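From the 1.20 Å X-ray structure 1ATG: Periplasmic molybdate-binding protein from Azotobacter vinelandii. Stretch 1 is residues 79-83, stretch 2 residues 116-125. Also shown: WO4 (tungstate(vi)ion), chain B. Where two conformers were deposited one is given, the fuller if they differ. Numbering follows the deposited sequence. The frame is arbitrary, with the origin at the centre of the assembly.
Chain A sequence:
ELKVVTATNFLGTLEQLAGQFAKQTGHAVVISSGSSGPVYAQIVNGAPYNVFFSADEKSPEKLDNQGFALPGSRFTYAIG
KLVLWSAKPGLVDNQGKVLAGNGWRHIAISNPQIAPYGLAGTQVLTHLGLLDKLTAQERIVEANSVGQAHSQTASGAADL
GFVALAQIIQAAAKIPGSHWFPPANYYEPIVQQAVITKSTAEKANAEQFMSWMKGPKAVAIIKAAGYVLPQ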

# COMPACT_ATOMS: atom_id res chain seq x y z
N ILE A 79 -2.16 -8.16 -3.80
CA ILE A 79 -3.27 -7.96 -2.88
C ILE A 79 -2.62 -7.79 -1.50
O ILE A 79 -1.86 -8.65 -1.04
CB ILE A 79 -4.28 -9.10 -2.89
CG1 ILE A 79 -4.91 -9.28 -4.28
CG2 ILE A 79 -5.41 -8.86 -1.89
CD1 ILE A 79 -4.85 -10.68 -4.82
N GLY A 80 -2.87 -6.64 -0.88
CA GLY A 80 -2.22 -6.30 0.38
C GLY A 80 -2.82 -7.03 1.55
O GLY A 80 -3.80 -7.78 1.47
N LYS A 81 -2.20 -6.80 2.71
CA LYS A 81 -2.67 -7.35 3.96
C LYS A 81 -2.55 -6.26 5.01
O LYS A 81 -1.44 -5.81 5.34
CB LYS A 81 -1.82 -8.56 4.34
CG LYS A 81 -2.31 -9.36 5.53
CD LYS A 81 -1.72 -10.77 5.53
CE LYS A 81 -2.32 -11.61 6.64
NZ LYS A 81 -2.00 -13.06 6.48
N LEU A 82 -3.68 -5.86 5.55
CA LEU A 82 -3.72 -4.83 6.58
C LEU A 82 -3.24 -5.39 7.90
O LEU A 82 -3.56 -6.53 8.30
CB LEU A 82 -5.17 -4.38 6.74
CG LEU A 82 -5.40 -3.26 7.76
CD1 LEU A 82 -4.80 -1.94 7.31
CD2 LEU A 82 -6.90 -3.09 7.96
N VAL A 83 -2.48 -4.58 8.65
CA VAL A 83 -2.00 -4.99 9.96
C VAL A 83 -2.18 -3.87 10.98
O VAL A 83 -1.89 -2.69 10.66
CB VAL A 83 -0.51 -5.36 9.97
CG1 VAL A 83 -0.19 -6.18 11.22
CG2 VAL A 83 -0.04 -6.12 8.74
N PRO A 116 -5.84 3.96 0.33
CA PRO A 116 -6.58 2.71 0.50
C PRO A 116 -6.23 1.93 1.76
O PRO A 116 -7.12 1.28 2.31
CB PRO A 116 -6.29 1.94 -0.78
CG PRO A 116 -6.08 3.02 -1.81
CD PRO A 116 -5.30 4.09 -1.06
N TYR A 117 -5.00 2.00 2.28
CA TYR A 117 -4.71 1.29 3.53
C TYR A 117 -5.37 2.00 4.71
O TYR A 117 -5.61 1.41 5.76
CB TYR A 117 -3.20 1.15 3.77
CG TYR A 117 -2.62 -0.04 3.03
CD1 TYR A 117 -2.36 0.05 1.66
CD2 TYR A 117 -2.40 -1.24 3.67
CE1 TYR A 117 -1.86 -1.05 0.97
CE2 TYR A 117 -1.90 -2.34 2.99
CZ TYR A 117 -1.63 -2.23 1.65
OH TYR A 117 -1.12 -3.33 0.99
N GLY A 118 -5.66 3.28 4.56
CA GLY A 118 -6.43 4.07 5.52
C GLY A 118 -7.91 3.70 5.45
O GLY A 118 -8.58 3.56 6.47
N LEU A 119 -8.42 3.53 4.22
CA LEU A 119 -9.79 3.08 4.04
C LEU A 119 -9.99 1.72 4.71
O LEU A 119 -10.95 1.50 5.45
CB LEU A 119 -10.14 3.00 2.55
CG LEU A 119 -11.52 2.42 2.24
CD1 LEU A 119 -12.62 3.29 2.83
CD2 LEU A 119 -11.71 2.26 0.73
N ALA A 120 -9.04 0.81 4.51
CA ALA A 120 -9.12 -0.51 5.11
C ALA A 120 -9.11 -0.42 6.63
O ALA A 120 -9.91 -1.07 7.31
CB ALA A 120 -8.00 -1.41 4.61
N GLY A 121 -8.18 0.37 7.21
CA GLY A 121 -8.13 0.51 8.66
C GLY A 121 -9.43 1.10 9.22
O GLY A 121 -9.92 0.67 10.26
N THR A 122 -9.96 2.09 8.51
CA THR A 122 -11.22 2.69 8.93
C THR A 122 -12.37 1.70 8.87
O THR A 122 -13.19 1.63 9.79
CB THR A 122 -11.50 3.91 8.04
OG1 THR A 122 -10.40 4.83 8.16
CG2 THR A 122 -12.76 4.63 8.47
N GLN A 123 -12.38 0.86 7.83
CA GLN A 123 -13.37 -0.19 7.72
C GLN A 123 -13.29 -1.16 8.88
O GLN A 123 -14.34 -1.63 9.35
CB GLN A 123 -13.23 -0.95 6.39
CG GLN A 123 -13.74 -0.12 5.22
CD GLN A 123 -13.44 -0.73 3.87
OE1 GLN A 123 -12.57 -1.58 3.72
NE2 GLN A 123 -14.18 -0.25 2.85
N VAL A 124 -12.09 -1.48 9.37
CA VAL A 124 -11.97 -2.36 10.52
C VAL A 124 -12.60 -1.71 11.74
O VAL A 124 -13.33 -2.36 12.49
CB VAL A 124 -10.51 -2.72 10.80
CG1 VAL A 124 -10.35 -3.49 12.10
CG2 VAL A 124 -9.96 -3.53 9.62
N LEU A 125 -12.31 -0.43 11.99
CA LEU A 125 -12.93 0.24 13.13
C LEU A 125 -14.45 0.28 13.00
O LEU A 125 -15.16 0.07 13.99
CB LEU A 125 -12.37 1.65 13.32
CG LEU A 125 -10.87 1.72 13.64
CD1 LEU A 125 -10.53 3.18 13.92
CD2 LEU A 125 -10.48 0.84 14.80
W WO4 B . -1.40 4.04 0.17
O1 WO4 B . -0.50 5.25 1.10
O2 WO4 B . -0.39 2.71 -0.28
O3 WO4 B . -2.75 3.38 1.10
O4 WO4 B . -2.07 4.75 -1.31
O HOH W 1 0.27 -5.25 2.62

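No direct hydrogen bond links the two stretches; their contact rests on shape, with one water as a polar bridge. The buried surface is modest, 245 Å² summed over both sides, and Leu82 supplies 100 Å² of it. This one side chain is the principal bump, and the hollow that receives it is a surface of the helix 116-125.

The CA-to-CB bond of Leu82 points sideways to the helix, but with chi1 at -178° (t) and chi2 at 68° (p) the end of the side chain comes nearer. Leu82 CD2 lies 3.5 Å from Val124 CG2, 3.9 Å from Ala120 CB, 3.7 Å from Ala120 O and 3.8 Å from Gly121 N. Leu82 CD1 reaches back along the helix, 3.8 Å from Tyr117 O and 4.4 Å from Tyr117 CD2. Tyr117, Ala120, Gly121 and Val124 follow the i, i+3, i+4, i+7 pattern of one side of a helix. The carbonyls under the leucine make no polar demand on it: Tyr117 O accepts from Gly121 N at 3.1 Å, and Ala120 O from Val124 N at 3.0 Å. Small residues line the hollow: Ala120 points toward stretch 1 with a single methyl, and Gly121 presents bare backbone; an ideal CB on Gly121 would lie 4.3 Å from Leu82 CD1, so the model does not show that a methyl would clash. Val124, also pointing toward stretch 1, closes the hollow with CG2, 3.5 Å from Leu82 CD2.

The second bump is Tyr117, which loses 66 Å². Its CA-to-CB bond is sideways too, and chi1 of -83° (m) with chi2 of 79° carries the ring to Gly80, where Tyr117 OH lies 3.2 Å from Gly80 CA. The lack of a side chain matters here: an ideal CB on Gly80 would sit 1.9 Å from Tyr117 OH, a clear clash. Lys81, in contrast, points away, and its side chain stays at least 6.3 Å from the helix, leaving its backbone to serve the contact.

That backbone meets the tyrosine through water 1, which accepts from Lys81 N at 2.9 Å and donates to Tyr117 OH at 2.9 Å. Lys81 N and Tyr117 OH are themselves 4.0 Å apart, so the water supplies the polar link between them. At the start of the helix, Tyr117 N donates to WO4 O3 at 2.9 Å with a nearly straight angle of 172°. Tyr117 thus touches both the bound tungstate and stretch 1, giving its N-H to the ion and its OH to the water-mediated link.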